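Local structure of cryptic loci regulator 2 (Schizosaccharomyces pombe 972h-, 5IKJ) at residues Met12-Cys17 with Asn141-Ser146; Pro76-Leu81 with Thr235-Ser240; Gln332-Phe337 with Lys512-Ser517; Ser430-Ile435 with Phe474-Asp479. The protein is required for histone deacetylation and transcriptional silencing at heterochromatic loci, for nucleosome positioning there and for gene silencing by the SHREC complex. One frame throughout, in Å; residues are numbered along the deposited sequence.

How the interactions relate
Interaction 2 lies deepest in the chain, its centre about 12 Å from the chain's own. Its nearest atoms are about 10 Å from those of interactions 1 and 3 and about 11 Å from those of interaction 4. Interactions 1 and 3 sit on opposite sides of the chain's centre, with their centres about 45 Å apart. Interactions 3 and 4 both belong to the large mixed sheet, their centres about 30 Å apart. Helix 461-469 is shared: it touches Leu78 of interaction 2 and Phe474 of interaction 4. Interaction 1 packs on helix 183-195, which supplies the zinc ligand His189; Cys204, Cys206 and Cys209 complete the zinc site.

Interaction 1: residues Met12-Cys17 with Asn141-Ser146; sequences MPAITC and NYYLAS
The ring of Pro13 covers one face of the Tyr142 ring, crossing it at a slant. Its CG sits over the centre of the Tyr142 ring, 3.7 Å from the centroid, a CH-pi contact. Pro13 CB is 3.6 Å from Tyr142 CE2. At the edge of the same ring comes Ile15, whose CD1 is 3.8 Å from Tyr142 CD2. The Tyr142 hydroxyl bonds to Thr136 O. On the other face of the pairing Tyr143 holds CG between its backbone N and carbonyl carbon, the crowded position (chi1 76°). The ring takes Ala14 CA over one face, offset toward the rim, and Ala14 CB reaches Tyr143 OH at 3.5 Å. The bend at chi2 of Met12 (-88°) places SD 3.5 Å from Asn141 ND2; the two side chains cross at about a right angle. Beneath runs a short parallel ladder: Tyr143 N bonds to Pro13 O, Ile15 N to Tyr143 O at 2.8 Å, and Ala145 N to Ile15 O. Ile15 and Thr16 also pair antiparallel with a strand of another protein chain. Leu144 and Cys17 touch Leu190 on helix 183-195. The chemistry thus divides: backbone bonds set the register, while apolar contacts with tyrosine rings hold both faces.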
# COMPACT_ATOMS: atom_id res chain seq x y z
N MET A 12 -8.34 10.50 25.97
CA MET A 12 -9.03 11.24 24.88
C MET A 12 -8.07 12.22 24.20
O MET A 12 -8.02 13.39 24.57
CB MET A 12 -10.25 11.99 25.43
CG MET A 12 -11.28 11.10 26.12
SD MET A 12 -12.51 10.44 24.98
CE MET A 12 -13.46 11.92 24.62
N PRO A 13 -7.31 11.74 23.22
CA PRO A 13 -6.34 12.63 22.54
C PRO A 13 -7.04 13.78 21.83
O PRO A 13 -8.02 13.58 21.11
CB PRO A 13 -5.63 11.69 21.56
CG PRO A 13 -5.87 10.31 22.10
CD PRO A 13 -7.22 10.36 22.72
N ALA A 14 -6.52 14.98 22.04
CA ALA A 14 -7.09 16.20 21.48
C ALA A 14 -6.19 16.71 20.36
O ALA A 14 -4.98 16.90 20.56
CB ALA A 14 -7.25 17.27 22.56
N ILE A 15 -6.78 16.94 19.19
CA ILE A 15 -6.04 17.30 17.98
C ILE A 15 -6.19 18.80 17.73
O ILE A 15 -7.28 19.36 17.86
CB ILE A 15 -6.54 16.49 16.77
CG1 ILE A 15 -6.20 15.01 16.95
CG2 ILE A 15 -5.93 17.01 15.47
CD1 ILE A 15 -6.91 14.09 15.97
N THR A 16 -5.08 19.44 17.36
CA THR A 16 -5.07 20.85 16.98
C THR A 16 -4.37 21.01 15.64
O THR A 16 -3.43 20.28 15.33
CB THR A 16 -4.37 21.72 18.04
OG1 THR A 16 -4.88 21.41 19.34
CG2 THR A 16 -4.58 23.20 17.75
N CYS A 17 -4.84 21.97 14.85
CA CYS A 17 -4.24 22.26 13.56
C CYS A 17 -3.06 23.21 13.74
O CYS A 17 -3.17 24.23 14.42
CB CYS A 17 -5.26 22.87 12.61
SG CYS A 17 -6.50 21.71 12.01
N ASN A 141 -11.74 7.72 20.00
CA ASN A 141 -11.70 8.67 21.10
C ASN A 141 -11.13 10.03 20.71
O ASN A 141 -11.39 11.01 21.41
CB ASN A 141 -10.87 8.10 22.26
CG ASN A 141 -11.68 7.21 23.17
OD1 ASN A 141 -12.60 6.51 22.73
ND2 ASN A 141 -11.35 7.23 24.46
N TYR A 142 -10.37 10.11 19.62
CA TYR A 142 -9.77 11.37 19.22
C TYR A 142 -10.85 12.40 18.91
O TYR A 142 -11.99 12.07 18.56
CB TYR A 142 -8.87 11.18 18.00
CG TYR A 142 -7.59 10.41 18.28
CD1 TYR A 142 -7.63 9.13 18.80
CD2 TYR A 142 -6.35 10.97 18.00
CE1 TYR A 142 -6.47 8.42 19.04
CE2 TYR A 142 -5.18 10.27 18.24
CZ TYR A 142 -5.25 8.99 18.76
OH TYR A 142 -4.09 8.29 19.00
N TYR A 143 -10.49 13.67 19.05
CA TYR A 143 -11.42 14.75 18.80
C TYR A 143 -10.64 16.04 18.59
O TYR A 143 -9.53 16.20 19.11
CB TYR A 143 -12.40 14.92 19.97
CG TYR A 143 -11.81 15.60 21.18
CD1 TYR A 143 -11.10 14.88 22.13
CD2 TYR A 143 -11.96 16.97 21.37
CE1 TYR A 143 -10.55 15.50 23.24
CE2 TYR A 143 -11.41 17.60 22.47
CZ TYR A 143 -10.71 16.86 23.40
OH TYR A 143 -10.17 17.49 24.50
N LEU A 144 -11.22 16.94 17.81
CA LEU A 144 -10.61 18.25 17.56
C LEU A 144 -10.71 19.10 18.82
O LEU A 144 -11.81 19.46 19.25
CB LEU A 144 -11.29 18.94 16.38
CG LEU A 144 -10.52 18.95 15.06
CD1 LEU A 144 -10.12 17.54 14.65
CD2 LEU A 144 -11.36 19.61 13.97
N ALA A 145 -9.56 19.41 19.42
CA ALA A 145 -9.54 20.37 20.52
C ALA A 145 -10.23 21.66 20.13
O ALA A 145 -10.87 22.31 20.97
CB ALA A 145 -8.10 20.67 20.93
N SER A 146 -10.13 22.05 18.87
CA SER A 146 -10.64 23.33 18.40
C SER A 146 -10.75 23.29 16.89
O SER A 146 -9.96 22.62 16.22
CB SER A 146 -9.74 24.48 18.84
OG SER A 146 -10.10 25.69 18.20
O HOH W 1 -7.13 23.22 15.17

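Interaction 2: residues Pro76-Leu81 with Thr235-Ser240; sequences PILNQL and TYTWPS
The indole of Trp238 meets segment 76-81 with the far side of its six-membered ring. This is a helix side packed against a helix end: the short helix 75-82 lies beside the last turn of helix 214-237. Leu81 CD2 lies at the edge of the indole, near the ring plane, 4.4 Å from Trp238 CH2. Leu78 CD1 and Ile77 CG2 approach obliquely; Leu78 CD1 is 4.0 Å from Trp238 CH2, and Ile77 CG2 is 4.1 Å from Trp238 CZ2. Over one face of the indole, offset toward the rim, stands the methyl CG2 of the preceding Thr237. From segment 76-81, Leu78 CD2 approaches the Tyr236 ring obliquely. The last turn widens to a pi-type turn, and Trp238 is the first residue to leave helical torsions. The contact is small, 221 Å² in all, and wholly apolar. Leu78 carries most of it on its helix. Its CG is anti to the backbone N (chi1 -178°), and the two methyls diverge from there, CD1 to the indole and CD2 to Thr237. The polar ends are met elsewhere. Trp238 NE1 bonds to Thr74 OG1, just before the short helix, and Thr237 OG1 bonds to Asp233 OD1 and Gln75 NE2. Leu266 of strand 255-266 touches both Ile77 and Trp238. Between the two aromatic residues, Thr237 CG2 reaches Leu78 CD2 at 3.9 Å.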
# COMPACT_ATOMS: atom_id res chain seq x y z
N PRO A 76 -4.41 -2.44 12.46
CA PRO A 76 -5.14 -2.84 13.68
C PRO A 76 -5.21 -4.35 13.85
O PRO A 76 -5.26 -4.83 14.99
CB PRO A 76 -6.52 -2.22 13.47
CG PRO A 76 -6.29 -1.07 12.56
CD PRO A 76 -5.19 -1.50 11.64
N ILE A 77 -5.23 -5.11 12.76
CA ILE A 77 -5.27 -6.56 12.87
C ILE A 77 -3.94 -7.09 13.41
O ILE A 77 -3.92 -7.98 14.26
CB ILE A 77 -5.62 -7.20 11.51
CG1 ILE A 77 -7.00 -6.73 11.06
CG2 ILE A 77 -5.57 -8.72 11.60
CD1 ILE A 77 -7.43 -7.23 9.69
N LEU A 78 -2.82 -6.55 12.93
CA LEU A 78 -1.53 -6.96 13.46
C LEU A 78 -1.36 -6.51 14.90
O LEU A 78 -0.79 -7.24 15.72
CB LEU A 78 -0.39 -6.41 12.59
CG LEU A 78 1.02 -6.81 13.03
CD1 LEU A 78 1.22 -8.31 12.92
CD2 LEU A 78 2.08 -6.07 12.23
N ASN A 79 -1.86 -5.32 15.23
CA ASN A 79 -1.74 -4.82 16.60
C ASN A 79 -2.51 -5.71 17.57
O ASN A 79 -1.95 -6.22 18.55
CB ASN A 79 -2.25 -3.37 16.67
CG ASN A 79 -1.32 -2.40 15.98
OD1 ASN A 79 -0.15 -2.71 15.72
ND2 ASN A 79 -1.82 -1.21 15.68
N GLN A 80 -3.81 -5.91 17.32
CA GLN A 80 -4.60 -6.76 18.20
C GLN A 80 -4.04 -8.17 18.27
O GLN A 80 -4.31 -8.89 19.23
CB GLN A 80 -6.06 -6.79 17.73
CG GLN A 80 -6.37 -7.78 16.61
CD GLN A 80 -7.82 -7.72 16.17
OE1 GLN A 80 -8.66 -7.14 16.85
NE2 GLN A 80 -8.11 -8.31 15.02
N LEU A 81 -3.26 -8.58 17.26
CA LEU A 81 -2.57 -9.86 17.31
C LEU A 81 -1.30 -9.80 18.15
O LEU A 81 -0.86 -10.82 18.67
CB LEU A 81 -2.23 -10.32 15.89
CG LEU A 81 -2.08 -11.82 15.66
CD1 LEU A 81 -3.44 -12.50 15.68
CD2 LEU A 81 -1.36 -12.08 14.34
N THR A 235 5.45 -6.33 2.18
CA THR A 235 6.84 -6.24 2.59
C THR A 235 7.04 -6.12 4.10
O THR A 235 8.18 -6.29 4.56
CB THR A 235 7.52 -5.03 1.92
OG1 THR A 235 6.93 -3.82 2.40
CG2 THR A 235 7.37 -5.10 0.41
N TYR A 236 6.00 -5.84 4.88
CA TYR A 236 6.15 -5.63 6.31
C TYR A 236 5.13 -6.42 7.12
O TYR A 236 5.50 -7.17 8.03
CB TYR A 236 6.04 -4.13 6.62
CG TYR A 236 5.97 -3.80 8.10
CD1 TYR A 236 7.12 -3.70 8.87
CD2 TYR A 236 4.75 -3.57 8.71
CE1 TYR A 236 7.05 -3.39 10.21
CE2 TYR A 236 4.67 -3.26 10.06
CZ TYR A 236 5.83 -3.17 10.80
OH TYR A 236 5.75 -2.86 12.14
N THR A 237 3.84 -6.28 6.80
CA THR A 237 2.80 -6.83 7.65
C THR A 237 2.59 -8.32 7.41
O THR A 237 2.72 -9.13 8.34
CB THR A 237 1.49 -6.07 7.43
OG1 THR A 237 1.77 -4.69 7.16
CG2 THR A 237 0.60 -6.16 8.66
N TRP A 238 2.27 -8.70 6.18
CA TRP A 238 2.02 -10.09 5.82
C TRP A 238 2.85 -10.45 4.59
O TRP A 238 2.31 -10.80 3.53
CB TRP A 238 0.53 -10.32 5.56
CG TRP A 238 -0.36 -9.58 6.52
CD1 TRP A 238 -1.07 -8.45 6.26
CD2 TRP A 238 -0.62 -9.92 7.89
NE1 TRP A 238 -1.77 -8.06 7.38
CE2 TRP A 238 -1.51 -8.94 8.39
CE3 TRP A 238 -0.19 -10.94 8.73
CZ2 TRP A 238 -1.98 -8.97 9.70
CZ3 TRP A 238 -0.66 -10.97 10.03
CH2 TRP A 238 -1.54 -9.99 10.51
N PRO A 239 4.18 -10.38 4.70
CA PRO A 239 5.02 -10.49 3.49
C PRO A 239 5.13 -11.90 2.94
O PRO A 239 5.29 -12.06 1.72
CB PRO A 239 6.38 -9.97 3.97
CG PRO A 239 6.39 -10.23 5.44
CD PRO A 239 4.97 -10.03 5.89
N SER A 240 5.07 -12.94 3.78
CA SER A 240 5.24 -14.31 3.31
C SER A 240 3.90 -14.77 2.74
O SER A 240 3.10 -15.40 3.43
CB SER A 240 5.73 -15.22 4.43
OG SER A 240 6.35 -16.38 3.91

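Interaction 3: residues Gln332-Phe337 with Lys512-Ser517; sequences QTWNLF and KERTSS
Arg514 CG lies over one face of the six-membered ring of Trp334, 3.5 Å from its centroid, in a CH-pi contact. That CG is anti to the backbone N of Arg514 (chi1 -169°), which lays it over the ring. The chain of Arg514 crosses the indole obliquely, and the guanidinium plane stands 89° from the ring plane. The two segments form a parallel beta ladder, with strand 513-514 added to strand 333-340 of the large mixed sheet. Trp334 pairs with Arg514 on one face of the ladder and Thr333 with Glu513 on the other. Thr333 CG2 also touches Thr515 CG2 at 3.7 Å. At the start of the ladder Gln332 O accepts twice, from Lys512 N at 3.0 Å and from Glu513 N at 3.2 Å. Next Trp334 N bonds to Glu513 O, and Thr515 N bonds to Trp334 O.

Further out, Phe488 meets the Trp334 ring edge-to-face. Arg514 NH1 bonds to the backbone of another protein chain, where an apolar side chain also packs on Trp334. An alanine at Trp334 would probably leave the Arg514 methylenes without their aromatic surface and open a gap beside Phe488. Past the ladder the second segment turns into helix 518-522. Ser517 is its N-cap, and Leu519 N donates a weak bond to Ser517 OG. A water joins the segments here, accepting from Asn335 ND2 and donating to Ser516 O at 2.9 Å. Thr515 OG1 donates to Ser517 O over 3.0 Å, from a position 46° out of that carbonyl's plane.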
# COMPACT_ATOMS: atom_id res chain seq x y z
N GLN A 332 5.36 -13.07 -19.75
CA GLN A 332 6.39 -12.42 -20.54
C GLN A 332 6.31 -10.91 -20.46
O GLN A 332 7.15 -10.22 -21.05
CB GLN A 332 6.30 -12.86 -22.01
CG GLN A 332 6.69 -14.30 -22.25
CD GLN A 332 7.08 -14.56 -23.70
OE1 GLN A 332 6.54 -13.95 -24.62
NE2 GLN A 332 8.04 -15.45 -23.90
N THR A 333 5.33 -10.37 -19.75
CA THR A 333 5.11 -8.93 -19.69
C THR A 333 5.70 -8.34 -18.42
O THR A 333 6.16 -9.05 -17.51
CB THR A 333 3.62 -8.60 -19.77
OG1 THR A 333 2.95 -9.11 -18.60
CG2 THR A 333 2.99 -9.19 -21.02
N TRP A 334 5.70 -7.01 -18.36
CA TRP A 334 6.03 -6.28 -17.15
C TRP A 334 5.43 -4.89 -17.25
O TRP A 334 5.27 -4.35 -18.35
CB TRP A 334 7.55 -6.19 -16.93
CG TRP A 334 8.29 -5.48 -18.02
CD1 TRP A 334 8.80 -6.02 -19.16
CD2 TRP A 334 8.63 -4.08 -18.06
NE1 TRP A 334 9.42 -5.06 -19.91
CE2 TRP A 334 9.33 -3.86 -19.26
CE3 TRP A 334 8.40 -3.00 -17.20
CZ2 TRP A 334 9.81 -2.60 -19.62
CZ3 TRP A 334 8.87 -1.75 -17.56
CH2 TRP A 334 9.57 -1.56 -18.76
N ASN A 335 5.08 -4.31 -16.10
CA ASN A 335 4.50 -2.97 -16.08
C ASN A 335 4.80 -2.29 -14.76
O ASN A 335 4.59 -2.88 -13.69
CB ASN A 335 2.99 -3.03 -16.33
CG ASN A 335 2.26 -3.90 -15.32
OD1 ASN A 335 2.42 -5.12 -15.30
ND2 ASN A 335 1.43 -3.28 -14.48
N LEU A 336 5.28 -1.06 -14.83
CA LEU A 336 5.44 -0.23 -13.65
C LEU A 336 4.08 0.26 -13.17
O LEU A 336 3.13 0.38 -13.95
CB LEU A 336 6.34 0.97 -13.95
CG LEU A 336 7.84 0.74 -14.13
CD1 LEU A 336 8.43 1.85 -14.98
CD2 LEU A 336 8.55 0.67 -12.79
N PHE A 337 3.98 0.55 -11.88
CA PHE A 337 2.77 1.11 -11.31
C PHE A 337 3.10 1.89 -10.05
O PHE A 337 4.13 1.66 -9.41
CB PHE A 337 1.73 0.02 -11.01
CG PHE A 337 2.23 -1.06 -10.09
CD1 PHE A 337 2.20 -0.89 -8.72
CD2 PHE A 337 2.73 -2.24 -10.61
CE1 PHE A 337 2.66 -1.88 -7.87
CE2 PHE A 337 3.19 -3.24 -9.77
CZ PHE A 337 3.16 -3.06 -8.40
N LYS A 512 10.06 -9.65 -21.73
CA LYS A 512 10.54 -8.79 -22.80
C LYS A 512 9.48 -7.85 -23.37
O LYS A 512 9.79 -7.13 -24.32
CB LYS A 512 11.11 -9.65 -23.94
CG LYS A 512 10.09 -10.56 -24.62
CD LYS A 512 10.76 -11.78 -25.23
CE LYS A 512 9.93 -12.38 -26.35
NZ LYS A 512 10.68 -13.45 -27.07
N GLU A 513 8.27 -7.83 -22.83
CA GLU A 513 7.19 -7.01 -23.36
C GLU A 513 6.66 -6.11 -22.25
O GLU A 513 6.25 -6.60 -21.20
CB GLU A 513 6.06 -7.88 -23.92
CG GLU A 513 4.93 -7.10 -24.58
CD GLU A 513 3.79 -7.99 -25.03
OE1 GLU A 513 3.96 -9.23 -25.02
OE2 GLU A 513 2.72 -7.46 -25.38
N ARG A 514 6.68 -4.80 -22.48
CA ARG A 514 6.10 -3.86 -21.53
C ARG A 514 4.63 -3.66 -21.84
O ARG A 514 4.22 -3.60 -23.00
CB ARG A 514 6.82 -2.51 -21.56
CG ARG A 514 6.42 -1.61 -20.39
CD ARG A 514 6.83 -0.16 -20.59
NE ARG A 514 6.21 0.44 -21.77
CZ ARG A 514 6.87 0.98 -22.79
NH1 ARG A 514 8.20 1.04 -22.80
NH2 ARG A 514 6.20 1.49 -23.81
N THR A 515 3.83 -3.57 -20.78
CA THR A 515 2.41 -3.26 -20.90
C THR A 515 2.08 -2.09 -19.99
O THR A 515 2.83 -1.75 -19.08
CB THR A 515 1.54 -4.48 -20.54
OG1 THR A 515 1.69 -4.80 -19.15
CG2 THR A 515 1.94 -5.68 -21.38
N SER A 516 0.93 -1.47 -20.25
CA SER A 516 0.48 -0.32 -19.47
C SER A 516 -0.21 -0.71 -18.18
O SER A 516 -0.49 0.17 -17.36
CB SER A 516 -0.47 0.53 -20.31
OG SER A 516 -1.62 -0.23 -20.67
N SER A 517 -0.48 -2.00 -17.97
CA SER A 517 -1.36 -2.43 -16.90
C SER A 517 -1.30 -3.95 -16.81
O SER A 517 -0.97 -4.62 -17.79
CB SER A 517 -2.80 -1.97 -17.17
OG SER A 517 -3.66 -2.36 -16.12
O HOH W 2 0.98 -0.39 -14.95

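Interaction 4: residues Ser430-Ile435 with Phe474-Asp479; sequences SLWTQI and FRCLHD
An imidazole takes a backbone carbonyl's place where His478 receives the amide of Leu431. The Leu431 N to His478 NE2 bond is 3.1 Å long and lies in the ring plane. His478 CG sits between its own backbone N and carbonyl carbon (chi1 61°), which brings it back toward strand 425-436. His478 ND1 donates to Asp479 O at 2.8 Å, from above that carbonyl's plane. The two bonds together fix the ring's rotation, and a neutral ring is probable. Cys476 SG sits over one face toward the rim, and Tyr484 meets the ring edge-to-face. An alanine at His478 would probably leave the Leu431 amide without this acceptor where the strands part. The rest is an antiparallel ladder of the large mixed sheet, between strands 425-436 and 472-476. Thr433 and Arg475 are its hydrogen-bonded pair, bonded N to O both ways. Beyond them Leu477 N bonds to Leu431 O. Trp432 and Cys476 form a non-hydrogen-bonded pair. Cys476 CB sits over the centre of the six-membered ring of Trp432, 4.0 Å from its centroid. Trp432 NE1 donates to Ser430 OG. On the same face, the Gln434 and Phe474 side chains lie side by side, pointing the same way, with Gln434 CB 3.4 Å from Phe474 CE1.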
# COMPACT_ATOMS: atom_id res chain seq x y z
N SER A 430 20.15 -2.38 -0.71
CA SER A 430 21.30 -3.02 -0.07
C SER A 430 21.33 -4.50 -0.41
O SER A 430 20.30 -5.14 -0.62
CB SER A 430 21.24 -2.83 1.44
OG SER A 430 19.95 -3.12 1.94
N LEU A 431 22.54 -5.05 -0.45
CA LEU A 431 22.78 -6.44 -0.83
C LEU A 431 23.09 -7.26 0.41
O LEU A 431 23.86 -6.82 1.28
CB LEU A 431 23.93 -6.54 -1.84
CG LEU A 431 23.81 -5.61 -3.05
CD1 LEU A 431 25.06 -5.70 -3.91
CD2 LEU A 431 22.57 -5.94 -3.87
N TRP A 432 22.51 -8.45 0.49
CA TRP A 432 22.62 -9.30 1.67
C TRP A 432 22.97 -10.72 1.26
O TRP A 432 22.81 -11.13 0.11
CB TRP A 432 21.31 -9.33 2.47
CG TRP A 432 20.88 -8.00 2.99
CD1 TRP A 432 20.47 -6.92 2.26
CD2 TRP A 432 20.78 -7.61 4.36
NE1 TRP A 432 20.14 -5.88 3.09
CE2 TRP A 432 20.32 -6.28 4.39
CE3 TRP A 432 21.04 -8.25 5.57
CZ2 TRP A 432 20.12 -5.58 5.58
CZ3 TRP A 432 20.84 -7.56 6.75
CH2 TRP A 432 20.38 -6.24 6.74
N THR A 433 23.46 -11.48 2.24
CA THR A 433 23.61 -12.92 2.13
C THR A 433 22.84 -13.58 3.27
O THR A 433 22.66 -12.99 4.34
CB THR A 433 25.09 -13.34 2.19
OG1 THR A 433 25.21 -14.72 1.82
CG2 THR A 433 25.68 -13.14 3.58
N GLN A 434 22.39 -14.80 3.04
CA GLN A 434 21.65 -15.57 4.03
C GLN A 434 22.41 -16.84 4.36
O GLN A 434 23.00 -17.47 3.47
CB GLN A 434 20.24 -15.91 3.55
CG GLN A 434 20.19 -16.87 2.38
CD GLN A 434 18.79 -17.02 1.80
OE1 GLN A 434 18.61 -17.01 0.58
NE2 GLN A 434 17.80 -17.16 2.67
N ILE A 435 22.40 -17.22 5.64
CA ILE A 435 23.12 -18.39 6.13
C ILE A 435 22.13 -19.27 6.87
O ILE A 435 21.52 -18.83 7.85
CB ILE A 435 24.29 -18.00 7.05
CG1 ILE A 435 25.24 -17.03 6.33
CG2 ILE A 435 25.05 -19.25 7.50
CD1 ILE A 435 24.94 -15.57 6.60
N PHE A 474 20.98 -13.49 8.48
CA PHE A 474 21.15 -12.55 7.38
C PHE A 474 22.21 -11.51 7.72
O PHE A 474 22.25 -11.00 8.84
CB PHE A 474 19.82 -11.85 7.05
CG PHE A 474 18.72 -12.80 6.66
CD1 PHE A 474 18.66 -13.31 5.37
CD2 PHE A 474 17.74 -13.17 7.57
CE1 PHE A 474 17.65 -14.18 5.00
CE2 PHE A 474 16.73 -14.04 7.20
CZ PHE A 474 16.69 -14.54 5.92
N ARG A 475 23.06 -11.20 6.74
CA ARG A 475 24.13 -10.23 6.89
C ARG A 475 24.21 -9.35 5.65
O ARG A 475 24.08 -9.83 4.53
CB ARG A 475 25.49 -10.90 7.11
CG ARG A 475 25.87 -11.10 8.57
CD ARG A 475 27.35 -11.43 8.72
NE ARG A 475 27.82 -12.40 7.73
CZ ARG A 475 28.43 -12.09 6.58
NH1 ARG A 475 28.66 -10.83 6.25
NH2 ARG A 475 28.80 -13.06 5.76
N CYS A 476 24.43 -8.05 5.87
CA CYS A 476 24.68 -7.13 4.78
C CYS A 476 26.13 -7.25 4.32
O CYS A 476 27.05 -7.33 5.15
CB CYS A 476 24.38 -5.69 5.21
SG CYS A 476 24.37 -4.49 3.86
N LEU A 477 26.34 -7.25 3.01
CA LEU A 477 27.65 -7.50 2.43
C LEU A 477 28.48 -6.24 2.22
O LEU A 477 29.60 -6.34 1.70
CB LEU A 477 27.51 -8.23 1.09
CG LEU A 477 27.08 -9.70 1.06
CD1 LEU A 477 27.15 -10.21 -0.37
CD2 LEU A 477 27.94 -10.56 1.98
N HIS A 478 27.98 -5.07 2.59
CA HIS A 478 28.66 -3.83 2.25
C HIS A 478 28.43 -2.79 3.34
O HIS A 478 27.70 -3.03 4.31
CB HIS A 478 28.17 -3.31 0.89
CG HIS A 478 26.71 -3.00 0.85
ND1 HIS A 478 26.19 -1.82 1.34
CD2 HIS A 478 25.66 -3.72 0.40
CE1 HIS A 478 24.87 -1.83 1.18
NE2 HIS A 478 24.53 -2.97 0.61
N ASP A 479 29.05 -1.63 3.16
CA ASP A 479 28.96 -0.56 4.14
C ASP A 479 27.52 -0.07 4.27
O ASP A 479 26.81 0.10 3.28
CB ASP A 479 29.88 0.59 3.74
CG ASP A 479 30.20 1.51 4.91
OD1 ASP A 479 29.33 2.33 5.28
OD2 ASP A 479 31.32 1.42 5.44